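Local coordinates for hypothetical protein (Pseudomonas syringae pv. tomato, PDB 2OT9) that is of unknown function but belongs to the YaeQ family, whose placement in the PDDEXK clan suggests a nuclease-like fold, and binds meso-tartaric acid in the crystal, at residues R39-L44 with I148-M153; Y47-N52 with G157-T162. All blocks are in the same frame, centred on the assembly; numbering follows the deposited sequence.

Contact 1: R39-L44 with I148-M153. With SRT (S,R meso-tartaric acid), chain C.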
# COMPACT_ATOMS: atom_id res chain seq x y z
N ARG A 39 -7.87 4.86 -3.07
CA ARG A 39 -6.86 3.92 -3.60
C ARG A 39 -5.46 4.50 -3.48
O ARG A 39 -4.54 3.86 -2.98
CB ARG A 39 -7.18 3.56 -5.06
CG ARG A 39 -6.17 2.57 -5.67
CD ARG A 39 -6.61 2.08 -7.06
NE ARG A 39 -7.79 1.23 -6.95
CZ ARG A 39 -7.76 -0.09 -6.76
NH1 ARG A 39 -6.61 -0.74 -6.73
NH2 ARG A 39 -8.91 -0.78 -6.66
N MSE A 40 -5.29 5.74 -3.92
CA MSE A 40 -4.02 6.43 -3.76
C MSE A 40 -3.56 6.46 -2.30
O MSE A 40 -2.39 6.20 -2.00
CB MSE A 40 -4.11 7.86 -4.30
CG MSE A 40 -2.92 8.70 -3.83
SE MSE A 40 -2.60 10.20 -5.01
CE MSE A 40 -2.14 9.11 -6.52
N THR A 41 -4.48 6.79 -1.40
CA THR A 41 -4.16 6.83 0.03
C THR A 41 -3.69 5.47 0.56
O THR A 41 -2.76 5.41 1.36
CB THR A 41 -5.36 7.37 0.83
OG1 THR A 41 -5.62 8.71 0.36
CG2 THR A 41 -5.07 7.37 2.33
N VAL A 42 -4.32 4.39 0.11
CA VAL A 42 -3.85 3.06 0.48
C VAL A 42 -2.41 2.82 -0.04
O VAL A 42 -1.57 2.27 0.68
CB VAL A 42 -4.81 1.94 0.02
CG1 VAL A 42 -4.31 0.58 0.50
CG2 VAL A 42 -6.22 2.17 0.62
N ARG A 43 -2.13 3.24 -1.27
CA ARG A 43 -0.74 3.17 -1.79
C ARG A 43 0.26 3.95 -0.92
O ARG A 43 1.38 3.49 -0.70
CB ARG A 43 -0.67 3.67 -3.23
CG ARG A 43 -1.34 2.73 -4.22
CD ARG A 43 -0.65 2.80 -5.59
NE ARG A 43 -0.80 4.10 -6.23
CZ ARG A 43 -0.08 4.51 -7.28
NH1 ARG A 43 -0.30 5.72 -7.79
NH2 ARG A 43 0.85 3.71 -7.81
N LEU A 44 -0.15 5.13 -0.45
CA LEU A 44 0.72 5.94 0.44
C LEU A 44 0.96 5.27 1.79
O LEU A 44 2.08 5.31 2.34
CB LEU A 44 0.13 7.35 0.67
CG LEU A 44 -0.19 8.21 -0.55
CD1 LEU A 44 -0.70 9.59 -0.10
CD2 LEU A 44 0.99 8.34 -1.47
N ILE A 148 0.67 16.38 -0.27
CA ILE A 148 0.26 15.55 0.86
C ILE A 148 1.41 15.50 1.86
O ILE A 148 2.47 14.93 1.57
CB ILE A 148 -0.08 14.13 0.40
CG1 ILE A 148 -1.12 14.16 -0.74
CG2 ILE A 148 -0.54 13.28 1.57
CD1 ILE A 148 -0.99 13.01 -1.71
N LYS A 149 1.18 16.07 3.03
CA LYS A 149 2.18 16.11 4.10
C LYS A 149 1.69 15.25 5.25
O LYS A 149 0.66 15.56 5.88
CB LYS A 149 2.40 17.54 4.58
CG LYS A 149 2.71 18.51 3.47
CD LYS A 149 2.81 19.92 4.02
CE LYS A 149 3.68 20.80 3.15
NZ LYS A 149 2.99 21.11 1.88
N TRP A 150 2.39 14.15 5.50
CA TRP A 150 2.04 13.24 6.58
C TRP A 150 3.21 13.08 7.53
O TRP A 150 4.35 12.84 7.09
CB TRP A 150 1.75 11.85 6.03
CG TRP A 150 0.39 11.62 5.44
CD1 TRP A 150 -0.62 12.53 5.26
CD2 TRP A 150 -0.09 10.38 4.94
NE1 TRP A 150 -1.72 11.90 4.68
CE2 TRP A 150 -1.40 10.59 4.47
CE3 TRP A 150 0.47 9.09 4.85
CZ2 TRP A 150 -2.18 9.55 3.91
CZ3 TRP A 150 -0.29 8.07 4.30
CH2 TRP A 150 -1.60 8.31 3.83
N ASP A 151 2.92 13.14 8.83
CA ASP A 151 3.84 12.57 9.82
C ASP A 151 3.28 11.20 10.18
O ASP A 151 2.13 11.10 10.61
CB ASP A 151 3.89 13.41 11.09
CG ASP A 151 4.68 14.70 10.92
OD1 ASP A 151 5.15 15.03 9.80
OD2 ASP A 151 4.85 15.39 11.95
N VAL A 152 4.10 10.17 10.03
CA VAL A 152 3.69 8.81 10.32
C VAL A 152 4.54 8.21 11.44
O VAL A 152 5.78 8.23 11.36
CB VAL A 152 3.75 7.91 9.07
CG1 VAL A 152 3.50 6.42 9.42
CG2 VAL A 152 2.75 8.38 8.00
N MSE A 153 3.88 7.71 12.48
CA MSE A 153 4.55 6.93 13.51
C MSE A 153 4.00 5.51 13.46
O MSE A 153 2.77 5.30 13.40
CB MSE A 153 4.35 7.54 14.89
CG MSE A 153 4.90 6.66 16.04
SE MSE A 153 4.91 7.55 17.75
CE MSE A 153 6.46 8.66 17.44
O1 SRT C . -8.52 -3.57 -6.54
O11 SRT C . -9.10 -4.63 -8.36
C1 SRT C . -8.36 -3.85 -7.74
C2 SRT C . -7.17 -3.20 -8.41
O2 SRT C . -7.44 -2.52 -9.65
C3 SRT C . -6.13 -4.28 -8.57
O3 SRT C . -5.52 -4.35 -7.28
C4 SRT C . -5.13 -3.96 -9.67
O4 SRT C . -4.65 -2.80 -9.80
O41 SRT C . -4.81 -4.89 -10.43

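Contact 2: Y47-N52 with G157-T162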
# COMPACT_ATOMS: atom_id res chain seq x y z
N TYR A 47 3.46 2.50 1.18
CA TYR A 47 4.78 3.10 1.04
C TYR A 47 5.44 3.32 2.41
O TYR A 47 6.61 2.97 2.59
CB TYR A 47 4.71 4.43 0.26
CG TYR A 47 6.08 4.99 -0.06
CD1 TYR A 47 6.84 4.47 -1.10
CD2 TYR A 47 6.61 6.02 0.71
CE1 TYR A 47 8.10 4.96 -1.38
CE2 TYR A 47 7.87 6.53 0.44
CZ TYR A 47 8.61 5.99 -0.60
OH TYR A 47 9.86 6.48 -0.87
N ALA A 48 4.70 3.94 3.35
CA ALA A 48 5.22 4.19 4.70
C ALA A 48 5.45 2.87 5.44
O ALA A 48 6.49 2.68 6.10
CB ALA A 48 4.26 5.09 5.48
N PHE A 49 4.51 1.94 5.29
CA PHE A 49 4.49 0.71 6.07
C PHE A 49 5.59 -0.27 5.65
O PHE A 49 6.08 -1.05 6.47
CB PHE A 49 3.11 0.05 5.94
CG PHE A 49 2.85 -1.03 6.94
CD1 PHE A 49 2.85 -0.75 8.31
CD2 PHE A 49 2.57 -2.32 6.51
CE1 PHE A 49 2.59 -1.77 9.26
CE2 PHE A 49 2.31 -3.35 7.45
CZ PHE A 49 2.32 -3.06 8.82
N TRP A 50 5.98 -0.22 4.39
CA TRP A 50 7.07 -1.06 3.90
C TRP A 50 8.23 -0.28 3.33
O TRP A 50 8.96 -0.79 2.48
CB TRP A 50 6.55 -2.07 2.88
CG TRP A 50 5.76 -3.18 3.50
CD1 TRP A 50 6.24 -4.19 4.29
CD2 TRP A 50 4.35 -3.41 3.36
NE1 TRP A 50 5.21 -5.01 4.67
CE2 TRP A 50 4.05 -4.57 4.09
CE3 TRP A 50 3.32 -2.74 2.68
CZ2 TRP A 50 2.74 -5.10 4.16
CZ3 TRP A 50 2.02 -3.26 2.74
CH2 TRP A 50 1.74 -4.43 3.47
N TYR A 51 8.41 0.95 3.82
CA TYR A 51 9.45 1.85 3.33
C TYR A 51 10.84 1.21 3.19
O TYR A 51 11.31 0.50 4.08
CB TYR A 51 9.58 3.11 4.21
CG TYR A 51 10.65 4.00 3.65
CD1 TYR A 51 10.41 4.78 2.51
CD2 TYR A 51 11.95 3.99 4.18
CE1 TYR A 51 11.44 5.57 1.95
CE2 TYR A 51 12.96 4.75 3.62
CZ TYR A 51 12.70 5.53 2.51
OH TYR A 51 13.73 6.28 1.98
N ASN A 52 11.49 1.50 2.05
CA ASN A 52 12.86 1.11 1.73
C ASN A 52 13.32 2.16 0.72
O ASN A 52 12.49 2.69 -0.04
CB ASN A 52 12.82 -0.30 1.10
CG ASN A 52 14.17 -0.89 0.87
OD1 ASN A 52 14.80 -0.63 -0.16
ND2 ASN A 52 14.63 -1.72 1.81
N GLY A 157 2.86 -2.26 15.51
CA GLY A 157 2.04 -2.65 14.37
C GLY A 157 0.95 -1.66 13.97
O GLY A 157 0.32 -1.82 12.92
N THR A 158 0.74 -0.63 14.80
CA THR A 158 -0.28 0.39 14.51
C THR A 158 0.36 1.57 13.82
O THR A 158 1.45 1.99 14.20
CB THR A 158 -1.00 0.88 15.78
OG1 THR A 158 -1.55 -0.24 16.47
CG2 THR A 158 -2.14 1.86 15.43
N VAL A 159 -0.33 2.08 12.81
CA VAL A 159 0.13 3.22 12.04
C VAL A 159 -0.65 4.45 12.51
O VAL A 159 -1.89 4.46 12.51
CB VAL A 159 -0.03 2.95 10.51
CG1 VAL A 159 0.52 4.10 9.67
CG2 VAL A 159 0.67 1.65 10.12
N PHE A 160 0.07 5.48 12.94
CA PHE A 160 -0.55 6.73 13.32
C PHE A 160 -0.14 7.77 12.30
O PHE A 160 1.04 8.12 12.19
CB PHE A 160 -0.10 7.18 14.72
CG PHE A 160 -0.41 6.18 15.80
CD1 PHE A 160 -1.63 6.21 16.46
CD2 PHE A 160 0.52 5.21 16.15
CE1 PHE A 160 -1.93 5.29 17.48
CE2 PHE A 160 0.24 4.28 17.16
CZ PHE A 160 -0.99 4.33 17.82
N VAL A 161 -1.12 8.28 11.57
CA VAL A 161 -0.85 9.29 10.55
C VAL A 161 -1.35 10.64 11.03
O VAL A 161 -2.54 10.80 11.33
CB VAL A 161 -1.54 8.93 9.21
CG1 VAL A 161 -1.25 10.01 8.14
CG2 VAL A 161 -1.14 7.54 8.73
N THR A 162 -0.46 11.63 11.09
CA THR A 162 -0.86 13.00 11.39
C THR A 162 -0.89 13.80 10.10
O THR A 162 0.12 13.91 9.38
CB THR A 162 0.08 13.68 12.43
OG1 THR A 162 0.19 12.85 13.60
CG2 THR A 162 -0.48 15.05 12.86

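Contact 1: R39-L44 with I148-M153
Leu44 packs its CB against the far end of the Trp150 six-membered ring, 3.7 Å from CZ3 and equally near CH2. Beyond CB the leucine bends over one indole face, where its CD1 lies off-centre toward the rim and meets Ile148 CD1 tip to tip at 3.8 Å. Ile148 CG2 is laid over that same face, 3.5 Å above the plane, so that both branched side chains lie over the rim of the same face. Thr41 arrives differently: its CG2, in the plane of the indole, touches the edge at CH2 (3.9 Å), the two side chains crossing at about a right angle. The contact thereby packs helix 37-49 on strand 147-155 of the mixed sheet, an alpha/beta layering consistent with the PDDEXK clan; the axes of the segments 39-44 and 148-153 pass 12.1 Å apart at their closest, 42° between their directions. Thr41 holds its methyl anti to the backbone N, which puts OG1 beside that N (chi1 -61°) and lets the hydroxyl bond to Glu37 O one turn back. Phe10 meets the Trp150 ring edge-to-face. From the same helix Arg39 reaches the tartrate, with O1 in the guanidinium plane; NH2 donates to O1 over 2.8 Å at 167°, the bond from NH1 is weak, and the ligand is also hydrogen-bonded to Gln86 N and Val84 O.

Contact 2: Y47-N52 with G157-T162
Phe49 and Val159 carry the apolar part of this contact. Val159 brings its CG2 branch obliquely to the Phe49 ring, 3.7 Å from CD1 and 4.0 Å from CE1. Phe49 sits on the last turn of helix 37-49, and its CG, anti to the backbone N (chi1 -166°), swings the ring out to the strand although the CB bond does not aim there. Leu172 and Ile154, from the strands flanking 158-163, also touch the Phe49 side chain, so the C-terminal end of the helix is seated across three neighbouring strands of the sheet.

Aromatic and cationic contacts take up other parts of Phe49. Its CD2 stands 3.5 Å above the centre of the Trp50 ring, while Trp50 CE3 lies in the Phe49 plane, at its edge. Arg179, near the C-terminus, forms a cation-pi pair with Phe49.

Polar interactions surround the meeting without bridging it. Trp50 is the first residue to leave helical geometry, and the Phe49 carbonyl turns to Arg179 NH2, with Trp50 NE1 donating to Arg179 O. Across the contact, Gly157 O comes no nearer to the ring than 4.3 Å, at CE1. Gly157 closes the tight turn of the hairpin between strands 147-155 and 158-163; its positive phi (82°) suits glycine, and its N bonds to Asp18 OD2. Between helix end and strand the contact is apolar and non-directional, whereas the interactions of this helix end with Arg179 are directional.

Both contacts are buried and place helix 37-49 on the same sheet, contact 1 through its earlier turns and contact 2 through its C-terminal end. The strands they use are consecutive arms of an antiparallel hairpin, joined by probable hydrogen bonds from Thr162 N to Asp151 O and from Phe160 N to Met153 O; Trp150 also packs on Val161, and Val152 on Val159. Across the helix-sheet interface the chemistry is apolar in each, but contact 1 buries about twice the surface, 215 against 106 Å². Their margins differ too: segment 39-44 of contact 1 also carries Arg39 into the tartrate pocket, whereas contact 2 borders the hairpin turn and the C-terminal tail.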